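Local coordinates for beta-galactosidase (Bacillus circulans, PDB 4MAD), which probably hydrolyses terminal non-reducing beta-D-galactose residues from beta-D-galactosides, as a glycoside hydrolase of family 35, at residues Q414-R419 against G430-N435; V422-E427 against S450-I455; D22-D27 against P242-E247; N195-T200 against G216-V221; D527-L532 against T558-A563. All blocks are in the same frame, centred on the assembly; numbering follows the deposited sequence.

Interaction 1: Q414-R419 against G430-N435; sequences QDIHDR and GIVERN
Arg-434 shows how one long side chain can tie the end of strand 427-433 to the link between strands 409-417 and 419-424. Its backbone N donates to Asp-418 O at 3.0 Å, on a bent path from above the carbonyl plane. Its CB lies 3.4 Å from Ile-416 O, a buried oxygen with no hydrogen-bond partner. With CG anti to the backbone N (chi1 -178°) and the chain extended as far as NE, CD passes beside Asp-418 OD1 and His-417 CD2. NH1 then donates to Asp-418 OD1 at 2.9 Å, in the guanidinium plane and nearly along the C-O axis, a salt bridge. The guanidinium lies flat on the His-417 ring, with planes 8° apart and Arg-434 CZ 3.4 Å from His-417 NE2. Each of the three has a further partner: Asp-470 for Arg-434 NH1, Lys-472 for Asp-418 OD2, Tyr-471 O for His-417 ND1. Arg-419 NE reaches Glu-433 OE2 in a weak salt bridge of 3.4 Å, while Arg-419 NH1 bonds His-579. Asp-418 and Arg-419 both face Glu-457, a classic beta bulge in the first all-beta domain, whose Arg-419 also forms a non-hydrogen-bonded antiparallel pair with Glu-433.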
# COMPACT_ATOMS: atom_id res chain seq x y z
N GLN A 414 -5.23 7.13 -25.13
CA GLN A 414 -4.12 7.98 -24.87
C GLN A 414 -4.24 8.73 -23.56
O GLN A 414 -4.85 9.75 -23.53
CB GLN A 414 -4.02 9.02 -26.01
CG GLN A 414 -2.91 9.98 -25.96
CD GLN A 414 -2.85 10.87 -27.21
OE1 GLN A 414 -3.11 10.42 -28.25
NE2 GLN A 414 -2.48 12.09 -27.06
N ASP A 415 -3.56 8.28 -22.52
CA ASP A 415 -2.98 6.97 -22.37
C ASP A 415 -3.81 6.15 -21.35
O ASP A 415 -4.56 6.69 -20.62
CB ASP A 415 -1.59 7.08 -21.79
CG ASP A 415 -0.54 7.55 -22.80
OD1 ASP A 415 -0.66 7.28 -23.97
OD2 ASP A 415 0.43 8.15 -22.39
N ILE A 416 -3.63 4.85 -21.33
CA ILE A 416 -4.40 4.02 -20.45
C ILE A 416 -3.64 3.71 -19.14
O ILE A 416 -2.64 3.13 -19.16
CB ILE A 416 -4.84 2.74 -21.13
CG1 ILE A 416 -5.73 1.92 -20.21
CG2 ILE A 416 -3.69 1.96 -21.59
CD1 ILE A 416 -7.06 2.41 -20.10
N HIS A 417 -4.20 4.16 -18.02
CA HIS A 417 -3.60 4.00 -16.74
C HIS A 417 -4.60 3.32 -15.82
O HIS A 417 -5.35 4.00 -15.17
CB HIS A 417 -3.23 5.37 -16.17
CG HIS A 417 -2.02 5.99 -16.77
ND1 HIS A 417 -1.46 7.15 -16.30
CD2 HIS A 417 -1.23 5.59 -17.79
CE1 HIS A 417 -0.38 7.43 -16.99
NE2 HIS A 417 -0.23 6.51 -17.91
N ASP A 418 -4.59 2.00 -15.76
CA ASP A 418 -3.58 1.15 -16.33
C ASP A 418 -4.00 -0.04 -17.21
O ASP A 418 -3.19 -0.64 -17.83
CB ASP A 418 -2.75 0.65 -15.18
CG ASP A 418 -2.45 1.73 -14.20
OD1 ASP A 418 -1.76 2.64 -14.59
OD2 ASP A 418 -2.93 1.69 -13.08
N ARG A 419 -5.28 -0.35 -17.19
CA ARG A 419 -5.84 -1.45 -17.93
C ARG A 419 -7.29 -1.15 -18.26
O ARG A 419 -8.01 -0.63 -17.46
CB ARG A 419 -5.80 -2.69 -17.09
CG ARG A 419 -5.86 -3.96 -17.84
CD ARG A 419 -5.54 -5.10 -16.91
NE ARG A 419 -5.53 -6.40 -17.55
CZ ARG A 419 -6.58 -7.21 -17.63
NH1 ARG A 419 -7.76 -6.88 -17.18
NH2 ARG A 419 -6.44 -8.37 -18.19
N GLY A 430 -11.88 -6.11 -26.70
CA GLY A 430 -10.56 -6.43 -26.23
C GLY A 430 -10.08 -5.62 -25.07
O GLY A 430 -10.82 -4.92 -24.48
N ILE A 431 -8.79 -5.73 -24.76
CA ILE A 431 -8.22 -4.96 -23.69
C ILE A 431 -7.10 -4.08 -24.19
O ILE A 431 -6.41 -4.43 -25.09
CB ILE A 431 -7.64 -5.81 -22.59
CG1 ILE A 431 -6.62 -6.72 -23.16
CG2 ILE A 431 -8.66 -6.66 -21.96
CD1 ILE A 431 -6.27 -7.84 -22.24
N VAL A 432 -6.98 -2.93 -23.59
CA VAL A 432 -5.82 -2.09 -23.71
C VAL A 432 -5.04 -2.08 -22.38
O VAL A 432 -5.61 -2.05 -21.34
CB VAL A 432 -6.19 -0.67 -24.09
CG1 VAL A 432 -6.66 -0.61 -25.53
CG2 VAL A 432 -7.25 -0.16 -23.23
N GLU A 433 -3.74 -2.07 -22.49
CA GLU A 433 -2.86 -2.18 -21.35
C GLU A 433 -1.80 -1.10 -21.40
O GLU A 433 -1.37 -0.70 -22.43
CB GLU A 433 -2.20 -3.55 -21.35
CG GLU A 433 -3.16 -4.69 -21.17
CD GLU A 433 -2.52 -5.93 -20.55
OE1 GLU A 433 -1.93 -6.66 -21.31
OE2 GLU A 433 -2.62 -6.18 -19.33
N ARG A 434 -1.38 -0.67 -20.22
CA ARG A 434 -0.40 0.40 -20.13
C ARG A 434 0.92 0.05 -20.78
O ARG A 434 1.56 0.87 -21.34
CB ARG A 434 -0.16 0.80 -18.67
CG ARG A 434 0.78 1.90 -18.44
CD ARG A 434 0.58 2.57 -17.13
NE ARG A 434 1.57 3.57 -16.85
CZ ARG A 434 1.51 4.41 -15.85
NH1 ARG A 434 0.54 4.34 -15.00
NH2 ARG A 434 2.46 5.29 -15.68
N ASN A 435 1.35 -1.18 -20.61
CA ASN A 435 2.66 -1.61 -21.04
C ASN A 435 2.60 -2.04 -22.47
O ASN A 435 1.95 -2.97 -22.85
CB ASN A 435 3.24 -2.69 -20.16
CG ASN A 435 3.42 -2.24 -18.73
OD1 ASN A 435 3.33 -3.03 -17.81
ND2 ASN A 435 3.63 -0.98 -18.57

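Interaction 2: V422-E427 against S450-I455; sequences VYVNGE and SKLQII
Lys-451 O is gripped by two donors: the backbone N of Asn-425 at 2.8 Å, close to straight and in the carbonyl plane, and a water at 2.9 Å. That water also accepts from Gly-426 N and donates to Gln-453 OE1, so it joins the turn to a side chain of the opposite strand. The turn, type I' from Val-424 to Glu-427, leads out of strand 419-424, which runs antiparallel to 449-457. Asn-425 keeps CG anti to its carbonyl carbon (chi1 -79°), and this brings OD1 back to receive Lys-451 N at 3.0 Å; the N-H points straight at the oxygen but arrives from well above the amide plane. Tyr-423 and Gln-453 form a hydrogen-bonded pair, with Gln-453 N to Tyr-423 O at 2.9 Å. On their side of the sheet the Tyr-423 ring, CG anti to the carbonyl carbon, crosses Ile-455 obliquely, CE2 being 3.6 Å from CD1. Its OH bonds Asn-511 O, and Gln-453 NE2 bonds Glu-399. Val-422, Val-424, Leu-452 and Ile-454 share the other face, where Leu-452 CD1 meets Val-422 CG1 at 3.9 Å and Val-424 CG2 at 4.2 Å. Beyond the last strand bridge the backbone N and OD1 of Asn-425 and the water take over, so the pairing with Lys-451 continues one residue into the turn, through both its O and its N.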
# COMPACT_ATOMS: atom_id res chain seq x y z
N VAL A 422 -12.63 -2.91 -23.47
CA VAL A 422 -13.32 -2.15 -24.45
C VAL A 422 -14.51 -2.91 -25.05
O VAL A 422 -14.41 -4.01 -25.40
CB VAL A 422 -12.36 -1.74 -25.58
CG1 VAL A 422 -13.00 -0.85 -26.54
CG2 VAL A 422 -11.17 -1.12 -25.03
N TYR A 423 -15.63 -2.21 -25.14
CA TYR A 423 -16.89 -2.69 -25.64
C TYR A 423 -17.46 -1.71 -26.68
O TYR A 423 -17.43 -0.52 -26.47
CB TYR A 423 -17.91 -2.87 -24.51
CG TYR A 423 -17.36 -3.73 -23.38
CD1 TYR A 423 -17.57 -5.09 -23.34
CD2 TYR A 423 -16.56 -3.18 -22.40
CE1 TYR A 423 -17.02 -5.86 -22.35
CE2 TYR A 423 -16.04 -3.93 -21.40
CZ TYR A 423 -16.26 -5.27 -21.38
OH TYR A 423 -15.71 -5.99 -20.40
N VAL A 424 -17.99 -2.26 -27.75
CA VAL A 424 -18.65 -1.50 -28.76
C VAL A 424 -20.05 -2.11 -28.95
O VAL A 424 -20.16 -3.25 -29.23
CB VAL A 424 -17.88 -1.57 -30.09
CG1 VAL A 424 -18.69 -1.05 -31.16
CG2 VAL A 424 -16.59 -0.83 -30.00
N ASN A 425 -21.08 -1.32 -28.73
CA ASN A 425 -22.45 -1.75 -28.90
C ASN A 425 -22.71 -3.02 -28.09
O ASN A 425 -23.39 -3.88 -28.52
CB ASN A 425 -22.78 -1.95 -30.36
CG ASN A 425 -23.05 -0.66 -31.08
OD1 ASN A 425 -23.51 0.26 -30.50
ND2 ASN A 425 -22.76 -0.64 -32.33
N GLY A 426 -22.13 -3.08 -26.93
CA GLY A 426 -22.42 -4.14 -26.01
C GLY A 426 -21.69 -5.43 -26.30
O GLY A 426 -21.95 -6.42 -25.67
N GLU A 427 -20.76 -5.38 -27.23
CA GLU A 427 -19.92 -6.49 -27.57
C GLU A 427 -18.49 -6.24 -27.12
O GLU A 427 -18.02 -5.20 -27.27
CB GLU A 427 -19.87 -6.68 -29.07
CG GLU A 427 -21.11 -7.15 -29.74
CD GLU A 427 -20.84 -7.44 -31.22
OE1 GLU A 427 -20.88 -6.52 -32.04
OE2 GLU A 427 -20.54 -8.59 -31.56
N SER A 450 -22.41 3.87 -32.76
CA SER A 450 -21.74 2.89 -31.95
C SER A 450 -21.53 3.37 -30.51
O SER A 450 -20.92 4.37 -30.33
CB SER A 450 -20.43 2.61 -32.59
OG SER A 450 -20.60 1.95 -33.80
N LYS A 451 -22.03 2.64 -29.54
CA LYS A 451 -21.81 2.99 -28.16
C LYS A 451 -20.50 2.34 -27.68
O LYS A 451 -20.38 1.15 -27.60
CB LYS A 451 -22.99 2.54 -27.31
CG LYS A 451 -22.89 2.89 -25.87
CD LYS A 451 -23.90 2.12 -25.06
CE LYS A 451 -24.17 2.76 -23.75
NZ LYS A 451 -25.30 2.19 -23.02
N LEU A 452 -19.55 3.21 -27.36
CA LEU A 452 -18.24 2.80 -26.92
C LEU A 452 -18.19 2.92 -25.40
O LEU A 452 -18.60 3.89 -24.86
CB LEU A 452 -17.19 3.68 -27.56
CG LEU A 452 -15.78 3.50 -27.05
CD1 LEU A 452 -15.29 2.16 -27.36
CD2 LEU A 452 -14.88 4.55 -27.56
N GLN A 453 -17.77 1.82 -24.75
CA GLN A 453 -17.60 1.76 -23.33
C GLN A 453 -16.20 1.23 -23.01
O GLN A 453 -15.76 0.33 -23.59
CB GLN A 453 -18.64 0.84 -22.70
CG GLN A 453 -20.05 1.32 -22.84
CD GLN A 453 -21.06 0.34 -22.34
OE1 GLN A 453 -21.18 -0.71 -22.85
NE2 GLN A 453 -21.79 0.72 -21.33
N ILE A 454 -15.51 1.87 -22.10
CA ILE A 454 -14.21 1.40 -21.68
C ILE A 454 -14.21 1.32 -20.16
O ILE A 454 -14.44 2.28 -19.53
CB ILE A 454 -13.13 2.33 -22.14
CG1 ILE A 454 -13.22 2.51 -23.65
CG2 ILE A 454 -11.80 1.82 -21.80
CD1 ILE A 454 -12.13 3.34 -24.30
N ILE A 455 -13.95 0.14 -19.64
CA ILE A 455 -13.85 -0.08 -18.22
C ILE A 455 -12.40 -0.06 -17.79
O ILE A 455 -11.69 -0.96 -18.07
CB ILE A 455 -14.45 -1.46 -17.74
CG1 ILE A 455 -15.82 -1.66 -18.34
CG2 ILE A 455 -14.53 -1.48 -16.25
CD1 ILE A 455 -16.48 -2.92 -17.98
O HOH W 1 -20.79 -0.90 -25.54

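Interaction 3: D22-D27 against P242-E247; sequences DSFLLD and PLMCME
Apolar packing without a hydrogen bond joins the small N-terminal antiparallel sheet to the start of a strand of the TIM barrel. Segment 22-27 holds the middle strand of that sheet, 24-26, and segment 242-247 leads into barrel strand 244-249, which carries the predicted nucleophile Glu-247 farther along, well away from this contact. The case illustrates how an accessory sheet can be packed on a barrel through an aromatic ring, among other contacts. Phe-24 keeps CG anti to its carbonyl carbon (chi1 -69°), which sends the ring to the residues leading into the barrel strand, where Pro-242 lies over one face: CB comes within 3.9 Å of Phe-24 CE2, and the pyrrolidine also rests on the backbone, with CD 3.8 Å from Asp-22 O. Met-244, CG anti to the backbone N (chi1 -171°) and extended to its end, crosses the phenylalanine at about a right angle. Its SD stands 4.1 Å from Phe-24 CZ in an oblique Met-aromatic contact. Leu-18 of strand 18-20, Ile-31 and Ser-281 of barrel strand 281-284 also touch the Phe-24 side chain. Met-244 in turn packs on Thr-220 of the adjacent barrel strand. Over the ring itself stands a CH-pi contact, with Pro-242 CG 4.0 Å from the centroid of the Phe-24 ring and 5° off its normal.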
# COMPACT_ATOMS: atom_id res chain seq x y z
N ASP A 22 28.18 9.51 20.83
CA ASP A 22 29.00 8.56 20.14
C ASP A 22 27.98 7.48 19.85
O ASP A 22 28.09 6.73 18.91
CB ASP A 22 30.01 7.98 21.10
CG ASP A 22 31.33 7.84 20.49
OD1 ASP A 22 32.10 8.80 20.54
OD2 ASP A 22 31.61 6.76 19.95
N SER A 23 27.03 7.39 20.74
CA SER A 23 26.08 6.33 20.75
C SER A 23 24.72 6.86 21.17
O SER A 23 24.67 7.91 21.72
CB SER A 23 26.60 5.26 21.67
OG SER A 23 25.88 5.26 22.84
N PHE A 24 23.64 6.15 20.90
CA PHE A 24 22.33 6.61 21.31
C PHE A 24 22.28 6.60 22.82
O PHE A 24 22.84 5.76 23.42
CB PHE A 24 21.20 5.74 20.77
CG PHE A 24 21.00 5.84 19.29
CD1 PHE A 24 20.51 6.96 18.73
CD2 PHE A 24 21.30 4.82 18.47
CE1 PHE A 24 20.33 7.08 17.39
CE2 PHE A 24 21.12 4.94 17.13
CZ PHE A 24 20.62 6.08 16.61
N LEU A 25 21.56 7.54 23.37
CA LEU A 25 21.28 7.61 24.77
C LEU A 25 19.83 7.84 25.01
O LEU A 25 19.24 8.70 24.44
CB LEU A 25 22.02 8.77 25.42
CG LEU A 25 23.45 8.96 25.01
CD1 LEU A 25 23.98 10.33 25.14
CD2 LEU A 25 24.29 7.97 25.62
N LEU A 26 19.31 7.04 25.92
CA LEU A 26 18.00 7.21 26.49
C LEU A 26 17.96 6.99 28.01
O LEU A 26 18.41 6.00 28.51
CB LEU A 26 17.09 6.22 25.85
CG LEU A 26 15.63 6.31 26.15
CD1 LEU A 26 15.03 7.49 25.59
CD2 LEU A 26 14.92 5.17 25.66
N ASP A 27 17.32 7.89 28.72
CA ASP A 27 17.08 7.64 30.13
C ASP A 27 18.38 7.35 30.87
O ASP A 27 18.44 6.43 31.68
CB ASP A 27 16.18 6.44 30.33
CG ASP A 27 14.72 6.74 30.12
OD1 ASP A 27 14.36 7.92 30.13
OD2 ASP A 27 13.96 5.80 29.89
N PRO A 242 26.11 7.78 15.77
CA PRO A 242 25.86 6.35 15.86
C PRO A 242 25.38 5.85 14.54
O PRO A 242 24.81 6.60 13.81
CB PRO A 242 24.74 6.24 16.87
CG PRO A 242 24.42 7.53 17.27
CD PRO A 242 25.40 8.49 16.83
N LEU A 243 25.60 4.59 14.26
CA LEU A 243 25.21 4.01 12.98
C LEU A 243 23.86 3.32 13.06
O LEU A 243 23.70 2.49 13.86
CB LEU A 243 26.24 2.98 12.57
CG LEU A 243 27.70 3.37 12.49
CD1 LEU A 243 28.60 2.17 12.22
CD2 LEU A 243 27.87 4.40 11.41
N MET A 244 22.90 3.69 12.22
CA MET A 244 21.63 3.00 12.20
C MET A 244 21.15 2.63 10.79
O MET A 244 21.14 3.42 9.94
CB MET A 244 20.54 3.79 12.88
CG MET A 244 19.31 2.98 13.03
SD MET A 244 18.25 3.70 14.23
CE MET A 244 17.05 2.50 14.39
N CYS A 245 20.72 1.40 10.61
CA CYS A 245 20.06 0.98 9.40
C CYS A 245 18.58 1.15 9.61
O CYS A 245 17.99 0.40 10.28
CB CYS A 245 20.35 -0.47 9.14
SG CYS A 245 19.50 -1.12 7.70
N MET A 246 18.02 2.21 9.10
CA MET A 246 16.61 2.49 9.29
C MET A 246 15.60 1.58 8.57
O MET A 246 14.52 1.46 9.02
CB MET A 246 16.35 3.96 9.09
CG MET A 246 15.02 4.35 9.39
SD MET A 246 14.45 4.21 11.07
CE MET A 246 15.78 4.84 11.97
N GLU A 247 16.01 0.99 7.46
CA GLU A 247 15.31 -0.09 6.82
C GLU A 247 16.32 -1.19 6.43
O GLU A 247 17.08 -1.03 5.56
CB GLU A 247 14.54 0.39 5.58
CG GLU A 247 13.65 1.59 5.80
CD GLU A 247 13.01 2.10 4.51
OE1 GLU A 247 13.19 1.46 3.47
OE2 GLU A 247 12.41 3.17 4.58

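Interaction 4: N195-T200 against G216-V221; sequences NELLFT and GIFETV
Two threonines with OG1 in the crowded position between backbone N and carbonyl carbon, Thr-200 (chi1 53°) and Thr-220 (chi1 57°), bring their hydroxyls onto the neighbouring strand; Glu-219 meets the first with CG anti to its backbone N and a bend at chi2 (75°). Thr-200 O is the acceptor for two donors from one residue. Thr-220 OG1 donates to Thr-200 O at 2.7 Å, in the carbonyl plane on a lone pair, and Thr-220 N donates to the same Thr-200 O at 3.0 Å from above the plane. In the other direction Thr-200 N donates to Phe-218 O at 3.1 Å, nearly along the C=O axis. Thr-200 OG1 donates to Glu-219 OE1, though the exact place of that oxygen is less sure. Where the strands splay apart, one water bridges Leu-198 O and Phe-218 N. A second water donates to both Thr-200 OG1 and Ile-217 O. Ile-217 lays CG2 against Phe-199 CA at 3.7 Å, while Phe-199 CB packs on Phe-218 CD2 at 4.0 Å. Strands 197-202 and 218-223 are adjacent parallel strands of the TIM barrel, linked through helix 206-212 as a beta-alpha-beta unit. The side chain of Thr-220 is about 7 Å from that of Glu-247, the predicted nucleophile. Hydroxyls and waters thus supplement a sparse backbone ladder, and Asp-202 close to Glu-219 would be expected to raise the proton affinity of these carboxylates.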
# COMPACT_ATOMS: atom_id res chain seq x y z
N ASN A 195 11.26 17.82 21.94
CA ASN A 195 12.67 17.59 21.76
C ASN A 195 13.01 16.20 21.24
O ASN A 195 14.07 15.77 21.42
CB ASN A 195 13.47 17.88 23.02
CG ASN A 195 13.04 17.05 24.15
OD1 ASN A 195 12.36 16.10 24.00
ND2 ASN A 195 13.47 17.42 25.32
N GLU A 196 12.09 15.54 20.60
CA GLU A 196 12.32 14.22 20.09
C GLU A 196 13.38 14.26 19.00
O GLU A 196 13.57 15.25 18.40
CB GLU A 196 11.03 13.63 19.53
CG GLU A 196 10.01 13.25 20.55
CD GLU A 196 9.31 14.40 21.21
OE1 GLU A 196 9.08 15.41 20.59
OE2 GLU A 196 9.02 14.29 22.37
N LEU A 197 14.10 13.17 18.84
CA LEU A 197 15.13 13.11 17.84
C LEU A 197 14.51 13.08 16.43
O LEU A 197 13.68 12.29 16.16
CB LEU A 197 16.03 11.90 18.06
CG LEU A 197 17.08 11.72 17.00
CD1 LEU A 197 17.99 12.85 16.84
CD2 LEU A 197 17.83 10.52 17.17
N LEU A 198 14.97 13.97 15.56
CA LEU A 198 14.55 14.02 14.17
C LEU A 198 15.63 13.46 13.28
O LEU A 198 16.75 13.67 13.52
CB LEU A 198 14.30 15.46 13.74
CG LEU A 198 13.18 16.22 14.42
CD1 LEU A 198 12.84 17.51 13.70
CD2 LEU A 198 12.00 15.41 14.60
N PHE A 199 15.29 12.72 12.26
CA PHE A 199 16.32 12.10 11.48
C PHE A 199 15.81 11.89 10.08
O PHE A 199 14.69 11.94 9.88
CB PHE A 199 16.72 10.77 12.11
CG PHE A 199 15.65 9.76 12.09
CD1 PHE A 199 15.48 8.95 11.02
CD2 PHE A 199 14.78 9.62 13.14
CE1 PHE A 199 14.48 8.03 11.01
CE2 PHE A 199 13.79 8.67 13.12
CZ PHE A 199 13.63 7.91 12.07
N THR A 200 16.71 11.57 9.17
CA THR A 200 16.41 11.22 7.80
C THR A 200 16.95 9.82 7.49
O THR A 200 17.70 9.28 8.24
CB THR A 200 17.05 12.19 6.78
OG1 THR A 200 18.43 12.32 7.02
CG2 THR A 200 16.36 13.56 6.88
N GLY A 216 21.96 19.91 10.21
CA GLY A 216 21.63 19.77 11.60
C GLY A 216 20.92 18.50 11.99
O GLY A 216 20.56 18.35 13.10
N ILE A 217 20.72 17.60 11.04
CA ILE A 217 19.88 16.44 11.25
C ILE A 217 20.60 15.08 11.08
O ILE A 217 21.23 14.86 10.10
CB ILE A 217 18.64 16.51 10.32
CG1 ILE A 217 17.78 17.73 10.64
CG2 ILE A 217 17.86 15.31 10.43
CD1 ILE A 217 17.22 17.74 11.99
N PHE A 218 20.43 14.19 12.04
CA PHE A 218 21.02 12.85 12.04
C PHE A 218 20.56 12.09 10.79
O PHE A 218 19.44 12.10 10.48
CB PHE A 218 20.53 12.15 13.31
CG PHE A 218 21.04 10.75 13.50
CD1 PHE A 218 22.37 10.47 13.49
CD2 PHE A 218 20.18 9.72 13.72
CE1 PHE A 218 22.81 9.20 13.66
CE2 PHE A 218 20.62 8.47 13.88
CZ PHE A 218 21.93 8.21 13.85
N GLU A 219 21.48 11.40 10.15
CA GLU A 219 21.17 10.57 9.00
C GLU A 219 21.33 9.07 9.30
O GLU A 219 22.20 8.67 10.02
CB GLU A 219 21.97 10.98 7.76
CG GLU A 219 21.88 10.13 6.52
CD GLU A 219 20.57 10.31 5.76
OE1 GLU A 219 19.55 10.20 6.38
OE2 GLU A 219 20.61 10.52 4.54
N THR A 220 20.47 8.27 8.70
CA THR A 220 20.53 6.83 8.79
C THR A 220 20.56 6.29 7.37
O THR A 220 20.25 7.01 6.51
CB THR A 220 19.32 6.28 9.51
OG1 THR A 220 18.12 6.67 8.87
CG2 THR A 220 19.30 6.74 10.95
N VAL A 221 20.92 5.10 7.07
CA VAL A 221 20.80 4.47 5.77
C VAL A 221 19.96 3.19 5.78
O VAL A 221 19.79 2.58 6.81
CB VAL A 221 22.20 4.13 5.21
CG1 VAL A 221 23.00 5.39 4.96
CG2 VAL A 221 22.94 3.20 6.16
O HOH W 2 18.91 15.14 14.41
O HOH W 3 20.15 14.48 7.44

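Interaction 5: D527-L532 against T558-A563; sequences DTFIDL and TLYVPA
Phe-529 and Tyr-560 face each other across a non-hydrogen-bonded antiparallel pair, yet their rings neither stack nor meet edge to face. Phe-529 has CG anti to its carbonyl carbon (chi1 -49°), whereas Tyr-560 has CG anti to the backbone N (chi1 164°), and the planes are inclined by 36° with CE1 of Phe-529 3.8 Å from CD1 of Tyr-560. The Asp-527 carboxylate stands at the edge of the tyrosine ring, perpendicular to it. Its OD1 takes Ala-563 N at 2.9 Å on the anti lone pair, past the last strand bridge; Tyr-47 and Lys-353 also bind this carboxylate. On the other face, Thr-528 and Val-561 run side by side, CG2 to CB 3.7 Å, Thr-528 OG1 being bonded to Arg-354 O and Val-588 O. Ile-530 crosses Val-561 obliquely, CG1 to CG2 3.7 Å, and Leu-532 CD1 meets Leu-559 CD1 at 3.6 Å. Leu-547 and Val-540 belong to strands 545-551 and 537-542, at the other end of the strand order, which fold back over this aliphatic layer. Outer strand 558-561, paired to 528-531 with its aliphatic face turned to the strands folded over it, belongs to the beta sandwich of the galactose-binding domain.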
# COMPACT_ATOMS: atom_id res chain seq x y z
N ASP A 527 -9.52 -17.15 11.22
CA ASP A 527 -8.81 -16.66 10.07
C ASP A 527 -8.91 -17.69 8.98
O ASP A 527 -9.00 -18.81 9.22
CB ASP A 527 -7.34 -16.41 10.35
CG ASP A 527 -7.07 -15.19 11.18
OD1 ASP A 527 -7.96 -14.41 11.45
OD2 ASP A 527 -5.94 -15.06 11.58
N THR A 528 -8.94 -17.23 7.75
CA THR A 528 -9.09 -18.11 6.63
C THR A 528 -8.58 -17.47 5.34
O THR A 528 -8.25 -16.33 5.35
CB THR A 528 -10.54 -18.61 6.44
OG1 THR A 528 -10.59 -19.63 5.48
CG2 THR A 528 -11.42 -17.51 6.02
N PHE A 529 -8.52 -18.25 4.28
CA PHE A 529 -8.02 -17.77 3.02
C PHE A 529 -8.90 -18.22 1.87
O PHE A 529 -9.30 -19.33 1.84
CB PHE A 529 -6.61 -18.24 2.80
CG PHE A 529 -5.69 -17.99 3.97
CD1 PHE A 529 -4.84 -16.91 3.99
CD2 PHE A 529 -5.64 -18.85 5.05
CE1 PHE A 529 -4.03 -16.69 5.02
CE2 PHE A 529 -4.80 -18.61 6.07
CZ PHE A 529 -4.01 -17.51 6.05
N ILE A 530 -9.17 -17.32 0.95
CA ILE A 530 -9.94 -17.64 -0.22
C ILE A 530 -9.05 -18.02 -1.42
O ILE A 530 -8.28 -17.25 -1.84
CB ILE A 530 -10.83 -16.46 -0.66
CG1 ILE A 530 -11.73 -16.00 0.47
CG2 ILE A 530 -11.68 -16.86 -1.77
CD1 ILE A 530 -12.66 -14.88 0.10
N ASP A 531 -9.23 -19.21 -1.94
CA ASP A 531 -8.44 -19.71 -3.04
C ASP A 531 -9.07 -19.30 -4.35
O ASP A 531 -10.12 -19.73 -4.65
CB ASP A 531 -8.41 -21.21 -3.02
CG ASP A 531 -7.85 -21.80 -4.28
OD1 ASP A 531 -7.14 -21.16 -5.01
OD2 ASP A 531 -8.16 -22.96 -4.53
N LEU A 532 -8.40 -18.42 -5.07
CA LEU A 532 -8.93 -17.80 -6.25
C LEU A 532 -8.22 -18.23 -7.51
O LEU A 532 -8.34 -17.60 -8.51
CB LEU A 532 -8.84 -16.31 -6.13
CG LEU A 532 -9.78 -15.75 -5.08
CD1 LEU A 532 -9.25 -14.67 -4.26
CD2 LEU A 532 -11.13 -15.47 -5.62
N THR A 558 -4.23 -16.68 -3.17
CA THR A 558 -5.23 -16.66 -2.11
C THR A 558 -5.32 -15.28 -1.53
O THR A 558 -4.37 -14.58 -1.59
CB THR A 558 -4.89 -17.57 -0.95
OG1 THR A 558 -3.56 -17.33 -0.52
CG2 THR A 558 -5.03 -18.99 -1.30
N LEU A 559 -6.47 -14.95 -0.99
CA LEU A 559 -6.67 -13.73 -0.27
C LEU A 559 -6.95 -14.05 1.20
O LEU A 559 -7.80 -14.77 1.46
CB LEU A 559 -7.85 -12.89 -0.82
CG LEU A 559 -7.68 -12.09 -2.09
CD1 LEU A 559 -8.95 -11.45 -2.64
CD2 LEU A 559 -6.58 -11.14 -2.00
N TYR A 560 -6.22 -13.41 2.08
CA TYR A 560 -6.39 -13.55 3.51
C TYR A 560 -7.64 -12.87 3.95
O TYR A 560 -7.88 -11.77 3.64
CB TYR A 560 -5.16 -13.02 4.23
CG TYR A 560 -5.21 -12.72 5.70
CD1 TYR A 560 -5.55 -13.65 6.62
CD2 TYR A 560 -4.84 -11.50 6.15
CE1 TYR A 560 -5.56 -13.36 7.91
CE2 TYR A 560 -4.86 -11.19 7.43
CZ TYR A 560 -5.21 -12.13 8.33
OH TYR A 560 -5.22 -11.81 9.62
N VAL A 561 -8.40 -13.61 4.73
CA VAL A 561 -9.56 -13.13 5.40
C VAL A 561 -9.36 -13.12 6.92
O VAL A 561 -9.45 -14.11 7.53
CB VAL A 561 -10.73 -14.04 5.10
CG1 VAL A 561 -11.98 -13.50 5.68
CG2 VAL A 561 -10.87 -14.31 3.67
N PRO A 562 -9.14 -11.98 7.51
CA PRO A 562 -9.06 -11.89 8.94
C PRO A 562 -10.38 -12.26 9.62
O PRO A 562 -11.40 -11.89 9.16
CB PRO A 562 -8.78 -10.40 9.18
CG PRO A 562 -8.27 -9.92 7.96
CD PRO A 562 -8.89 -10.69 6.89
N ALA A 563 -10.31 -12.90 10.76
CA ALA A 563 -11.52 -13.34 11.40
C ALA A 563 -12.52 -12.21 11.66
O ALA A 563 -13.70 -12.43 11.57
CB ALA A 563 -11.21 -14.03 12.64

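Interactions 3 and 4 meet in the barrel, where strands 218-223 and 244-249 are neighbours; interaction 3 depends on apolar contact alone, while interaction 4 adds hydroxyls and waters to the backbone bonds of a buried parallel pair. Interaction 2 lies within the six-stranded sheet of the first all-beta domain, and interaction 1 joins an edge of that sheet to strand 409-417 of the domain's other sheet; they touch where Val-422 N lies 2.9 Å from Gly-430 O, a probable hydrogen bond. Interaction 1, partly buried, is held by charges and a flat stack, whereas interaction 2 is a mostly buried ladder with an exposed turn. Interaction 5, buried and likewise antiparallel, lies in the galactose-binding domain.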